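PDB 3OKZ: cell envelope-related transcriptional attenuator domain-containing protein from Streptococcus agalactiae, which is of unknown function but belongs to the LytR/CpsA/Psr family, whose members probably attach glycopolymers to the cell wall. Local coordinates for residues E15-F20 and L231-D236; L23-D28 and D110-I115; V48-K53 and K235-H240. One frame throughout, in Å; residues are numbered along the deposited sequence.

Contact 1. Residues E15-F20 and L231-D236; sequences EETKPF and LLAYKD
In this LytR/CpsA/Psr-family fold, the type I turn Leu232-Lys235 packs on the loop that leads into strand 20-28 of the mixed beta-sheet. Leu231 supplies its carbonyl O to Tyr234 N at 2.6 Å. Leu232 opens the turn, which is closed by Lys235 N to Leu232 O at 3.0 Å, and its two central residues, Ala233 and Tyr234, face residues 15-20. Ala233 makes a methyl-to-methyl touch, its CB 3.8 Å from Thr17 CG2. Tyr234 carries the contact: with CG anti to the carbonyl carbon (chi1 -52°), its ring reaches across to the loop. Phe20 comes in with its CD2-CE2 edge over one face of that ring, a T-shaped stack with centroids of the Phe20 and Tyr234 rings 4.9 Å apart and planes at 84°. The buried tyrosine is thus held both by its face and by its hydroxyl. The ammonium of Lys18 turns elsewhere, to a salt bridge with Asp279, but its backbone serves the tyrosine. At the tip of the ring, the hydroxyl stands about 40° above the plane of the Lys18 carbonyl, not on a lone pair; Tyr234 OH lies beside Thr17 CA and donates to Lys18 O at 3.3 Å.

Contact 2. Residues L23-D28 and D110-I115; sequences LLMGVD and DYFMQI
Met25, modelled as selenomethionine, leaves strand 20-28 with its CB 3.8 Å from Met113 O on the neighbouring strand. CG stands anti to the carbonyl carbon (chi1 -55°), and the chain then runs extended through chi2 before bending at chi3. Its selenium reaches Phe112 across the strands: SE lies 3.5 Å from Phe112 CE1 and near the ring plane, 86° off the normal, so this Met-aromatic contact is made at the ring's edge and not over its face. The Met25 side chain also packs on Ala97 of helix 93-105, the helix against which Leu23, Phe112 and Gln114 also pack. The backbone beneath is a parallel pair inside the mixed sheet, where strand 20-28 sits between strands 111-116 and 41-51. Five N-H to O bonds join it, all built on residues 23, 25 and 27 of the first strand. Met25 uses both of its backbone groups: Met25 N donates to Met113 O at 2.7 Å, and Met25 O accepts from Ile115 N at 2.8 Å, each N-H coming almost straight at the end of the C=O (167°). Leu23 O takes Met113 N at 2.7 Å, and Val27 N gives to Ile115 O. On the other face, Leu24 and Met113 run abreast in one direction, with Leu24 CD2 3.9 Å from Met113 SE. Back on the face of Met25, Val27 and Gln114 run alongside each other, Val27 CG2 being 4.0 Å from Gln114 CB, while the amide oxygen of Gln114 is hydrogen-bonded to Tyr89 OH.

Contact 3. Residues V48-K53 and K235-H240; sequences VTINPK and KDSLEH
The end of strand 41-51 meets the short 3-10 turn 237-239, which leads into strand 241-252 of the same mixed beta-sheet; strand 56-62 lies between those two strands. Ser237 is the central side chain and points at the strand end, whereas Ile50 flanks it and Leu238 closes in from beside it. Ile50 has its CG2 branch anti to the backbone N, and this methyl packs on Ser237 CB at 3.7 Å. The CG1 branch, anti to the carbonyl carbon (chi1 -54°), is the one on the side of Leu238. Ser237 OG is itself anti to its carbonyl carbon (chi1 -66°), which carries the hydroxyl past Ile50 to the backbone where the strand gives way to Pro52. There OG sits 3.3 Å from Pro52 CA and donates a weak hydrogen bond to Asn51 O at 3.4 Å. The side chain of Asn51 leaves the strand away from the turn, its OD1 hydrogen-bonded to Thr54 N and its ND2 to Glu277 O, so the backbone oxygen is what it offers to the turn. Thr57 of strand 56-62 joins the packing beside both Ile50 and Leu238, and its backbone is hydrogen-bonded to His240. Leu238 also rests on Leu198 of helix 178-200, thus bridging sheet and helix. With CG anti to its own carbonyl carbon, its tip swings back toward the strand until Leu238 CD2 comes 4.4 Å from Ile50 CG1.

Along the chain, residues 15-20, 23-28, 48-53 and 110-115 come in turn, and residues 231-240 return to close contacts 1 and 3. These two share Lys235 and Asp236 and have centres about 8 Å apart, at the end of the sheet where strand 20-28 starts and strand 41-51 finishes; a probable hydrogen bond from Phe20 N to Ile50 O joins them. Contact 2 lies deeper, its centre about 18 Å from each of the others and about 7 Å from the chain's centre. Phe20 packs on Tyr111 and Leu24 on Val48, so all three contacts connect through neighbouring strands, tying the segment after helix 228-232 to the central sheet.

Contact 1. Residues E15-F20 and L231-D236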
ATOM      1  N   GLU A  15       4.403  14.523 -16.219  1.00 43.13           N
ATOM      2  CA  GLU A  15       4.394  15.583 -17.221  1.00 37.01           C
ATOM      3  C   GLU A  15       5.429  15.293 -18.291  1.00 35.75           C
ATOM      4  O   GLU A  15       5.470  15.959 -19.322  1.00 45.88           O
ATOM      5  CB  GLU A  15       4.699  16.937 -16.578  1.00 33.42           C
ATOM      6  CG  GLU A  15       3.723  17.317 -15.489  1.00 41.96           C
ATOM      7  CD  GLU A  15       4.047  16.656 -14.174  1.00 56.31           C
ATOM      8  OE1 GLU A  15       4.789  17.279 -13.388  1.00 71.19           O
ATOM      9  OE2 GLU A  15       3.577  15.521 -13.929  1.00 56.72           O
ATOM     10  N   GLU A  16       6.255  14.282 -18.046  1.00 31.40           N
ATOM     11  CA  GLU A  16       7.309  13.910 -18.975  1.00 37.41           C
ATOM     12  C   GLU A  16       7.221  12.437 -19.345  1.00 28.26           C
ATOM     13  O   GLU A  16       8.172  11.869 -19.868  1.00 29.55           O
ATOM     14  CB  GLU A  16       8.660  14.208 -18.336  1.00 48.80           C
ATOM     15  CG  GLU A  16       8.676  15.567 -17.664  1.00 63.15           C
ATOM     16  CD  GLU A  16       9.934  15.826 -16.878  1.00 67.29           C
ATOM     17  OE1 GLU A  16      10.032  16.917 -16.280  1.00 69.35           O
ATOM     18  OE2 GLU A  16      10.820  14.947 -16.854  1.00 68.58           O
ATOM     19  N   THR A  17       6.073  11.830 -19.064  1.00 20.15           N
ATOM     20  CA  THR A  17       5.835  10.425 -19.354  1.00 22.60           C
ATOM     21  C   THR A  17       7.011   9.532 -18.954  1.00 31.99           C
ATOM     22  O   THR A  17       7.386   8.607 -19.691  1.00 27.09           O
ATOM     23  CB  THR A  17       5.536  10.207 -20.846  1.00 24.93           C
ATOM     24  OG1 THR A  17       4.736  11.289 -21.339  1.00 32.01           O
ATOM     25  CG2 THR A  17       4.758   8.906 -21.039  1.00 20.78           C
ATOM     26  N   LYS A  18       7.574   9.814 -17.780  1.00 33.88           N
ATOM     27  CA  LYS A  18       8.705   9.067 -17.228  1.00 35.88           C
ATOM     28  C   LYS A  18       8.183   8.071 -16.181  1.00 37.65           C
ATOM     29  O   LYS A  18       7.219   8.364 -15.467  1.00 42.17           O
ATOM     30  CB  LYS A  18       9.686  10.047 -16.577  1.00 38.55           C
ATOM     31  CG  LYS A  18      10.957   9.415 -16.029  1.00 58.82           C
ATOM     32  CD  LYS A  18      11.841   8.830 -17.137  1.00 69.55           C
ATOM     33  CE  LYS A  18      12.983   7.990 -16.554  1.00 69.45           C
ATOM     34  NZ  LYS A  18      13.723   7.202 -17.585  1.00 68.34           N
ATOM     35  N   PRO A  19       8.806   6.878 -16.081  1.00 33.67           N
ATOM     36  CA  PRO A  19       8.389   5.856 -15.111  1.00 32.70           C
ATOM     37  C   PRO A  19       8.294   6.470 -13.719  1.00 24.75           C
ATOM     38  O   PRO A  19       9.092   7.341 -13.366  1.00 18.16           O
ATOM     39  CB  PRO A  19       9.508   4.828 -15.194  1.00 35.68           C
ATOM     40  CG  PRO A  19       9.940   4.924 -16.603  1.00 30.22           C
ATOM     41  CD  PRO A  19       9.975   6.408 -16.842  1.00 28.54           C
ATOM     42  N   PHE A  20       7.337   6.031 -12.912  1.00  7.56           N
ATOM     43  CA  PHE A  20       7.251   6.630 -11.600  1.00  8.94           C
ATOM     44  C   PHE A  20       6.786   5.697 -10.500  1.00 18.75           C
ATOM     45  O   PHE A  20       6.332   4.584 -10.763  1.00 21.31           O
ATOM     46  CB  PHE A  20       6.361   7.861 -11.665  1.00  7.28           C
ATOM     47  CG  PHE A  20       4.914   7.548 -11.911  1.00 19.00           C
ATOM     48  CD1 PHE A  20       4.029   7.400 -10.843  1.00 18.10           C
ATOM     49  CD2 PHE A  20       4.427   7.412 -13.212  1.00 17.49           C
ATOM     50  CE1 PHE A  20       2.679   7.126 -11.070  1.00 22.32           C
ATOM     51  CE2 PHE A  20       3.073   7.137 -13.446  1.00 17.74           C
ATOM     52  CZ  PHE A  20       2.201   6.995 -12.377  1.00 16.90           C
ATOM     53  N   LEU A 231      -1.834  11.121 -18.031  1.00 31.70           N
ATOM     54  CA  LEU A 231      -2.133   9.901 -17.305  1.00 23.56           C
ATOM     55  C   LEU A 231      -2.484   8.737 -18.234  1.00 31.00           C
ATOM     56  O   LEU A 231      -1.970   7.624 -18.061  1.00 39.57           O
ATOM     57  CB  LEU A 231      -3.248  10.173 -16.302  1.00 31.39           C
ATOM     58  CG  LEU A 231      -2.693  10.881 -15.058  1.00 35.95           C
ATOM     59  CD1 LEU A 231      -3.795  11.632 -14.332  1.00 35.01           C
ATOM     60  CD2 LEU A 231      -2.032   9.845 -14.145  1.00 26.99           C
ATOM     61  N   LEU A 232      -3.341   8.992 -19.222  1.00 21.71           N
ATOM     62  CA  LEU A 232      -3.720   7.959 -20.186  1.00 22.25           C
ATOM     63  C   LEU A 232      -2.465   7.319 -20.762  1.00 28.15           C
ATOM     64  O   LEU A 232      -2.482   6.175 -21.218  1.00 32.82           O
ATOM     65  CB  LEU A 232      -4.528   8.568 -21.325  1.00 20.07           C
ATOM     66  CG  LEU A 232      -6.030   8.809 -21.178  1.00 27.63           C
ATOM     67  CD1 LEU A 232      -6.432   9.004 -19.727  1.00 34.83           C
ATOM     68  CD2 LEU A 232      -6.383  10.032 -22.009  1.00 18.67           C
ATOM     69  N   ALA A 233      -1.374   8.072 -20.746  1.00 16.52           N
ATOM     70  CA  ALA A 233      -0.122   7.570 -21.267  1.00 22.13           C
ATOM     71  C   ALA A 233       0.322   6.318 -20.524  1.00 29.85           C
ATOM     72  O   ALA A 233       1.144   5.558 -21.038  1.00 35.97           O
ATOM     73  CB  ALA A 233       0.952   8.643 -21.174  1.00 26.88           C
ATOM     74  N   TYR A 234      -0.220   6.087 -19.324  1.00 20.25           N
ATOM     75  CA  TYR A 234       0.178   4.909 -18.548  1.00 15.97           C
ATOM     76  C   TYR A 234      -0.889   3.807 -18.483  1.00 16.18           C
ATOM     77  O   TYR A 234      -0.671   2.743 -17.889  1.00 23.62           O
ATOM     78  CB  TYR A 234       0.574   5.320 -17.130  1.00 21.85           C
ATOM     79  CG  TYR A 234       1.609   6.427 -17.046  1.00 22.87           C
ATOM     80  CD1 TYR A 234       1.252   7.756 -17.260  1.00 19.69           C
ATOM     81  CD2 TYR A 234       2.937   6.148 -16.706  1.00 28.35           C
ATOM     82  CE1 TYR A 234       2.188   8.793 -17.128  1.00 29.39           C
ATOM     83  CE2 TYR A 234       3.882   7.173 -16.573  1.00 30.55           C
ATOM     84  CZ  TYR A 234       3.497   8.496 -16.781  1.00 33.50           C
ATOM     85  OH  TYR A 234       4.406   9.523 -16.615  1.00 36.82           O
ATOM     86  N   LYS A 235      -2.031   4.064 -19.117  1.00 17.63           N
ATOM     87  CA  LYS A 235      -3.148   3.118 -19.141  1.00 20.55           C
ATOM     88  C   LYS A 235      -2.759   1.740 -19.673  1.00 22.85           C
ATOM     89  O   LYS A 235      -3.292   0.725 -19.231  1.00 32.87           O
ATOM     90  CB  LYS A 235      -4.310   3.685 -19.979  1.00 15.90           C
ATOM     91  CG  LYS A 235      -5.445   2.684 -20.236  1.00 15.13           C
ATOM     92  CD  LYS A 235      -6.256   3.070 -21.458  1.00 23.85           C
ATOM     93  CE  LYS A 235      -6.879   1.852 -22.131  1.00 35.66           C
ATOM     94  NZ  LYS A 235      -8.010   1.254 -21.358  1.00 40.87           N
ATOM     95  N   ASP A 236      -1.838   1.700 -20.627  1.00 26.75           N
ATOM     96  CA  ASP A 236      -1.410   0.425 -21.197  1.00 34.68           C
ATOM     97  C   ASP A 236      -0.525  -0.308 -20.203  1.00 30.76           C
ATOM     98  O   ASP A 236      -0.548  -1.533 -20.122  1.00 28.97           O
ATOM     99  CB  ASP A 236      -0.639   0.656 -22.499  1.00 45.12           C
ATOM    100  CG  ASP A 236      -1.290   1.703 -23.375  1.00 54.49           C
ATOM    101  OD1 ASP A 236      -1.318   2.885 -22.964  1.00 64.35           O
ATOM    102  OD2 ASP A 236      -1.781   1.347 -24.466  1.00 45.23           O
TER

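Contact 2. Residues L23-D28 and D110-I115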
ATOM      1  N   LEU A  23       3.098   5.851  -3.716  1.00 21.13           N
ATOM      2  CA  LEU A  23       2.813   5.127  -2.497  1.00 17.42           C
ATOM      3  C   LEU A  23       1.313   5.132  -2.390  1.00 23.35           C
ATOM      4  O   LEU A  23       0.697   6.182  -2.173  1.00 28.74           O
ATOM      5  CB  LEU A  23       3.402   5.837  -1.289  1.00 13.14           C
ATOM      6  CG  LEU A  23       3.097   5.131   0.031  1.00  7.13           C
ATOM      7  CD1 LEU A  23       3.607   3.706  -0.046  1.00 10.26           C
ATOM      8  CD2 LEU A  23       3.764   5.862   1.178  1.00  8.96           C
ATOM      9  N   LEU A  24       0.726   3.957  -2.563  1.00 17.01           N
ATOM     10  CA  LEU A  24      -0.710   3.808  -2.487  1.00 18.92           C
ATOM     11  C   LEU A  24      -1.073   3.369  -1.065  1.00 12.22           C
ATOM     12  O   LEU A  24      -0.518   2.402  -0.538  1.00 13.77           O
ATOM     13  CB  LEU A  24      -1.155   2.786  -3.548  1.00 19.09           C
ATOM     14  CG  LEU A  24      -2.630   2.531  -3.865  1.00 28.98           C
ATOM     15  CD1 LEU A  24      -3.228   1.573  -2.844  1.00 36.59           C
ATOM     16  CD2 LEU A  24      -3.394   3.858  -3.896  1.00 39.97           C
HETATM   17  N   MSE A  25      -1.982   4.100  -0.430  1.00 12.64           N
HETATM   18  CA  MSE A  25      -2.395   3.760   0.931  1.00 11.74           C
HETATM   19  C   MSE A  25      -3.892   3.783   1.199  1.00 18.24           C
HETATM   20  O   MSE A  25      -4.626   4.675   0.747  1.00 17.19           O
HETATM   21  CB  MSE A  25      -1.758   4.692   1.938  1.00 16.05           C
HETATM   22  CG  MSE A  25      -0.266   4.769   1.880  1.00 32.34           C
HETATM   23 SE   MSE A  25       0.280   6.098   3.164  1.00 66.94          SE
HETATM   24  CE  MSE A  25       0.750   4.926   4.606  1.00 38.87           C
ATOM     25  N   GLY A  26      -4.313   2.788   1.975  1.00 13.05           N
ATOM     26  CA  GLY A  26      -5.696   2.646   2.379  1.00 15.14           C
ATOM     27  C   GLY A  26      -5.734   3.114   3.815  1.00 10.30           C
ATOM     28  O   GLY A  26      -5.100   2.529   4.706  1.00  1.40           O
ATOM     29  N   VAL A  27      -6.460   4.189   4.058  1.00 14.20           N
ATOM     30  CA  VAL A  27      -6.519   4.700   5.406  1.00 17.94           C
ATOM     31  C   VAL A  27      -7.858   4.489   6.091  1.00 18.37           C
ATOM     32  O   VAL A  27      -8.915   4.700   5.502  1.00 21.93           O
ATOM     33  CB  VAL A  27      -6.219   6.186   5.430  1.00 28.36           C
ATOM     34  CG1 VAL A  27      -6.157   6.659   6.874  1.00 36.12           C
ATOM     35  CG2 VAL A  27      -4.922   6.469   4.689  1.00 31.33           C
ATOM     36  N   ASP A  28      -7.800   4.060   7.344  1.00 18.74           N
ATOM     37  CA  ASP A  28      -8.999   3.879   8.143  1.00 11.35           C
ATOM     38  C   ASP A  28      -9.094   5.142   9.013  1.00 15.09           C
ATOM     39  O   ASP A  28      -8.431   5.265  10.051  1.00 24.89           O
ATOM     40  CB  ASP A  28      -8.877   2.631   9.001  1.00 17.32           C
ATOM     41  CG  ASP A  28     -10.085   2.408   9.863  1.00 34.36           C
ATOM     42  OD1 ASP A  28     -11.206   2.662   9.384  1.00 38.10           O
ATOM     43  OD2 ASP A  28      -9.912   1.965  11.015  1.00 41.12           O
ATOM     44  N   ASP A 110       8.040   9.284  -6.055  1.00 25.04           N
ATOM     45  CA  ASP A 110       7.388  10.283  -6.898  1.00 26.06           C
ATOM     46  C   ASP A 110       6.058  10.848  -6.386  1.00 24.56           C
ATOM     47  O   ASP A 110       5.938  12.043  -6.104  1.00 20.62           O
ATOM     48  CB  ASP A 110       7.188   9.691  -8.295  1.00 15.39           C
ATOM     49  CG  ASP A 110       8.476   9.608  -9.074  1.00 27.71           C
ATOM     50  OD1 ASP A 110       8.616   8.697  -9.910  1.00 32.87           O
ATOM     51  OD2 ASP A 110       9.350  10.467  -8.855  1.00 40.74           O
ATOM     52  N   TYR A 111       5.055   9.991  -6.268  1.00 22.46           N
ATOM     53  CA  TYR A 111       3.753  10.450  -5.816  1.00 19.47           C
ATOM     54  C   TYR A 111       3.247   9.734  -4.574  1.00 26.77           C
ATOM     55  O   TYR A 111       3.978   9.000  -3.917  1.00 22.09           O
ATOM     56  CB  TYR A 111       2.735  10.332  -6.959  1.00 13.82           C
ATOM     57  CG  TYR A 111       3.190  11.064  -8.191  1.00  9.38           C
ATOM     58  CD1 TYR A 111       3.947  10.423  -9.168  1.00  1.36           C
ATOM     59  CD2 TYR A 111       2.957  12.434  -8.330  1.00 23.33           C
ATOM     60  CE1 TYR A 111       4.472  11.131 -10.250  1.00 13.91           C
ATOM     61  CE2 TYR A 111       3.480  13.151  -9.406  1.00 18.29           C
ATOM     62  CZ  TYR A 111       4.241  12.497 -10.358  1.00 26.90           C
ATOM     63  OH  TYR A 111       4.805  13.222 -11.383  1.00 38.12           O
ATOM     64  N   PHE A 112       1.981   9.953  -4.261  1.00 30.15           N
ATOM     65  CA  PHE A 112       1.387   9.367  -3.083  1.00 26.50           C
ATOM     66  C   PHE A 112      -0.125   9.472  -3.181  1.00 28.80           C
ATOM     67  O   PHE A 112      -0.675  10.509  -3.561  1.00 27.01           O
ATOM     68  CB  PHE A 112       1.889  10.132  -1.857  1.00 21.88           C
ATOM     69  CG  PHE A 112       0.942  10.124  -0.705  1.00 26.25           C
ATOM     70  CD1 PHE A 112       0.965   9.085   0.228  1.00 38.78           C
ATOM     71  CD2 PHE A 112       0.006  11.148  -0.562  1.00 33.24           C
ATOM     72  CE1 PHE A 112       0.068   9.057   1.292  1.00 44.17           C
ATOM     73  CE2 PHE A 112      -0.902  11.135   0.498  1.00 44.17           C
ATOM     74  CZ  PHE A 112      -0.870  10.082   1.428  1.00 55.61           C
HETATM   75  N   MSE A 113      -0.802   8.389  -2.835  1.00 26.51           N
HETATM   76  CA  MSE A 113      -2.249   8.403  -2.879  1.00 18.93           C
HETATM   77  C   MSE A 113      -2.837   7.694  -1.672  1.00 13.51           C
HETATM   78  O   MSE A 113      -2.382   6.612  -1.267  1.00 16.11           O
HETATM   79  CB  MSE A 113      -2.743   7.743  -4.161  1.00 29.22           C
HETATM   80  CG  MSE A 113      -4.254   7.686  -4.261  1.00 35.64           C
HETATM   81 SE   MSE A 113      -4.880   6.870  -5.878  1.00 61.51          SE
HETATM   82  CE  MSE A 113      -5.106   8.440  -6.952  1.00  0.01           C
ATOM     83  N   GLN A 114      -3.843   8.319  -1.080  1.00  2.98           N
ATOM     84  CA  GLN A 114      -4.498   7.714   0.066  1.00  9.55           C
ATOM     85  C   GLN A 114      -5.995   7.733  -0.134  1.00 16.70           C
ATOM     86  O   GLN A 114      -6.547   8.710  -0.642  1.00 23.19           O
ATOM     87  CB  GLN A 114      -4.107   8.436   1.359  1.00 10.90           C
ATOM     88  CG  GLN A 114      -4.594   9.866   1.512  1.00 16.58           C
ATOM     89  CD  GLN A 114      -3.905  10.554   2.680  1.00 25.29           C
ATOM     90  OE1 GLN A 114      -3.460   9.903   3.627  1.00 19.26           O
ATOM     91  NE2 GLN A 114      -3.818  11.872   2.621  1.00 23.57           N
ATOM     92  N   ILE A 115      -6.629   6.623   0.236  1.00 20.22           N
ATOM     93  CA  ILE A 115      -8.073   6.457   0.117  1.00 20.78           C
ATOM     94  C   ILE A 115      -8.609   5.816   1.395  1.00 29.77           C
ATOM     95  O   ILE A 115      -8.042   4.839   1.889  1.00 32.53           O
ATOM     96  CB  ILE A 115      -8.419   5.557  -1.088  1.00 19.75           C
ATOM     97  CG1 ILE A 115      -7.742   6.117  -2.345  1.00 34.44           C
ATOM     98  CG2 ILE A 115      -9.934   5.501  -1.291  1.00 25.56           C
ATOM     99  CD1 ILE A 115      -8.191   5.481  -3.652  1.00 46.48           C
TER

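Contact 3. Residues V48-K53 and K235-H240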
ATOM      1  N   VAL A  48       3.900   1.364  -5.540  1.00  4.56           N
ATOM      2  CA  VAL A  48       3.596   1.008  -6.919  1.00 10.88           C
ATOM      3  C   VAL A  48       4.558   1.621  -7.923  1.00 11.89           C
ATOM      4  O   VAL A  48       4.910   2.799  -7.818  1.00 11.72           O
ATOM      5  CB  VAL A  48       2.172   1.474  -7.313  1.00 14.03           C
ATOM      6  CG1 VAL A  48       1.697   0.717  -8.547  1.00  6.74           C
ATOM      7  CG2 VAL A  48       1.209   1.292  -6.142  1.00 17.31           C
ATOM      8  N   THR A  49       4.975   0.815  -8.895  1.00 12.99           N
ATOM      9  CA  THR A  49       5.863   1.283  -9.956  1.00 14.13           C
ATOM     10  C   THR A  49       5.086   1.177 -11.250  1.00 18.27           C
ATOM     11  O   THR A  49       4.321   0.225 -11.433  1.00 24.77           O
ATOM     12  CB  THR A  49       7.095   0.400 -10.140  1.00 21.42           C
ATOM     13  OG1 THR A  49       6.677  -0.900 -10.559  1.00 24.03           O
ATOM     14  CG2 THR A  49       7.881   0.294  -8.868  1.00 19.24           C
ATOM     15  N   ILE A  50       5.284   2.158 -12.131  1.00 21.23           N
ATOM     16  CA  ILE A  50       4.643   2.198 -13.452  1.00 16.48           C
ATOM     17  C   ILE A  50       5.697   2.704 -14.426  1.00 17.70           C
ATOM     18  O   ILE A  50       6.253   3.792 -14.238  1.00 19.76           O
ATOM     19  CB  ILE A  50       3.437   3.176 -13.515  1.00 15.35           C
ATOM     20  CG1 ILE A  50       2.423   2.853 -12.418  1.00  2.37           C
ATOM     21  CG2 ILE A  50       2.764   3.074 -14.875  1.00 24.90           C
ATOM     22  CD1 ILE A  50       2.135   4.025 -11.501  1.00 15.69           C
ATOM     23  N   ASN A  51       5.987   1.908 -15.450  1.00 27.48           N
ATOM     24  CA  ASN A  51       6.985   2.288 -16.445  1.00 30.21           C
ATOM     25  C   ASN A  51       6.338   2.290 -17.818  1.00 27.49           C
ATOM     26  O   ASN A  51       6.173   1.237 -18.442  1.00 38.05           O
ATOM     27  CB  ASN A  51       8.147   1.307 -16.436  1.00 34.79           C
ATOM     28  CG  ASN A  51       9.290   1.768 -17.300  1.00 43.57           C
ATOM     29  OD1 ASN A  51       9.104   2.092 -18.469  1.00 44.27           O
ATOM     30  ND2 ASN A  51      10.485   1.801 -16.729  1.00 49.49           N
ATOM     31  N   PRO A  52       5.973   3.479 -18.316  1.00 21.81           N
ATOM     32  CA  PRO A  52       5.328   3.626 -19.624  1.00 16.47           C
ATOM     33  C   PRO A  52       6.165   3.039 -20.753  1.00 34.12           C
ATOM     34  O   PRO A  52       5.640   2.553 -21.760  1.00 38.50           O
ATOM     35  CB  PRO A  52       5.158   5.135 -19.742  1.00 12.08           C
ATOM     36  CG  PRO A  52       6.363   5.656 -19.018  1.00 28.22           C
ATOM     37  CD  PRO A  52       6.374   4.793 -17.780  1.00 25.66           C
ATOM     38  N   LYS A  53       7.475   3.084 -20.554  1.00 35.71           N
ATOM     39  CA  LYS A  53       8.447   2.593 -21.518  1.00 36.57           C
ATOM     40  C   LYS A  53       8.399   1.068 -21.640  1.00 33.37           C
ATOM     41  O   LYS A  53       7.936   0.537 -22.652  1.00 34.66           O
ATOM     42  CB  LYS A  53       9.840   3.066 -21.081  1.00 41.07           C
ATOM     43  CG  LYS A  53      10.910   3.073 -22.146  1.00 43.99           C
ATOM     44  CD  LYS A  53      12.181   3.726 -21.617  1.00 46.27           C
ATOM     45  CE  LYS A  53      12.729   2.992 -20.399  1.00 46.51           C
ATOM     46  NZ  LYS A  53      13.986   3.603 -19.887  1.00 46.61           N
ATOM     47  N   LYS A 235      -2.031   4.064 -19.117  1.00 17.63           N
ATOM     48  CA  LYS A 235      -3.148   3.118 -19.141  1.00 20.55           C
ATOM     49  C   LYS A 235      -2.759   1.740 -19.673  1.00 22.85           C
ATOM     50  O   LYS A 235      -3.292   0.725 -19.231  1.00 32.87           O
ATOM     51  CB  LYS A 235      -4.310   3.685 -19.979  1.00 15.90           C
ATOM     52  CG  LYS A 235      -5.445   2.684 -20.236  1.00 15.13           C
ATOM     53  CD  LYS A 235      -6.256   3.070 -21.458  1.00 23.85           C
ATOM     54  CE  LYS A 235      -6.879   1.852 -22.131  1.00 35.66           C
ATOM     55  NZ  LYS A 235      -8.010   1.254 -21.358  1.00 40.87           N
ATOM     56  N   ASP A 236      -1.838   1.700 -20.627  1.00 26.75           N
ATOM     57  CA  ASP A 236      -1.410   0.425 -21.197  1.00 34.68           C
ATOM     58  C   ASP A 236      -0.525  -0.308 -20.203  1.00 30.76           C
ATOM     59  O   ASP A 236      -0.548  -1.533 -20.122  1.00 28.97           O
ATOM     60  CB  ASP A 236      -0.639   0.656 -22.499  1.00 45.12           C
ATOM     61  CG  ASP A 236      -1.290   1.703 -23.375  1.00 54.49           C
ATOM     62  OD1 ASP A 236      -1.318   2.885 -22.964  1.00 64.35           O
ATOM     63  OD2 ASP A 236      -1.781   1.347 -24.466  1.00 45.23           O
ATOM     64  N   SER A 237       0.255   0.461 -19.450  1.00 23.99           N
ATOM     65  CA  SER A 237       1.170  -0.095 -18.462  1.00 30.72           C
ATOM     66  C   SER A 237       0.431  -0.868 -17.386  1.00 44.66           C
ATOM     67  O   SER A 237       0.937  -1.865 -16.860  1.00 45.38           O
ATOM     68  CB  SER A 237       1.991   1.023 -17.810  1.00 20.97           C
ATOM     69  OG  SER A 237       2.855   1.625 -18.759  1.00 24.96           O
ATOM     70  N   LEU A 238      -0.772  -0.411 -17.060  1.00 38.44           N
ATOM     71  CA  LEU A 238      -1.574  -1.060 -16.036  1.00 35.45           C
ATOM     72  C   LEU A 238      -2.094  -2.421 -16.507  1.00 39.78           C
ATOM     73  O   LEU A 238      -2.670  -3.179 -15.731  1.00 50.03           O
ATOM     74  CB  LEU A 238      -2.731  -0.136 -15.653  1.00 36.61           C
ATOM     75  CG  LEU A 238      -2.279   1.301 -15.345  1.00 45.09           C
ATOM     76  CD1 LEU A 238      -3.481   2.184 -15.030  1.00 40.28           C
ATOM     77  CD2 LEU A 238      -1.294   1.291 -14.182  1.00 46.95           C
ATOM     78  N   GLU A 239      -1.859  -2.735 -17.776  1.00 35.10           N
ATOM     79  CA  GLU A 239      -2.322  -3.983 -18.374  1.00 35.86           C
ATOM     80  C   GLU A 239      -1.596  -5.223 -17.860  1.00 25.06           C
ATOM     81  O   GLU A 239      -2.059  -6.344 -18.068  1.00 27.60           O
ATOM     82  CB  GLU A 239      -2.169  -3.911 -19.896  1.00 56.23           C
ATOM     83  CG  GLU A 239      -3.381  -4.359 -20.710  1.00 67.10           C
ATOM     84  CD  GLU A 239      -4.511  -3.341 -20.705  1.00 75.73           C
ATOM     85  OE1 GLU A 239      -5.364  -3.397 -21.618  1.00 74.26           O
ATOM     86  OE2 GLU A 239      -4.554  -2.490 -19.791  1.00 81.46           O
ATOM     87  N   HIS A 240      -0.451  -5.023 -17.213  1.00 21.99           N
ATOM     88  CA  HIS A 240       0.333  -6.141 -16.679  1.00 36.16           C
ATOM     89  C   HIS A 240       0.934  -5.807 -15.316  1.00 31.83           C
ATOM     90  O   HIS A 240       1.852  -4.986 -15.221  1.00 25.24           O
ATOM     91  CB  HIS A 240       1.455  -6.504 -17.645  1.00 46.91           C
ATOM     92  CG  HIS A 240       1.025  -6.547 -19.073  1.00 45.51           C
ATOM     93  ND1 HIS A 240       0.989  -5.424 -19.870  1.00 49.94           N
ATOM     94  CD2 HIS A 240       0.570  -7.567 -19.836  1.00 41.71           C
ATOM     95  CE1 HIS A 240       0.528  -5.750 -21.064  1.00 51.62           C
ATOM     96  NE2 HIS A 240       0.265  -7.044 -21.070  1.00 51.06           N
TER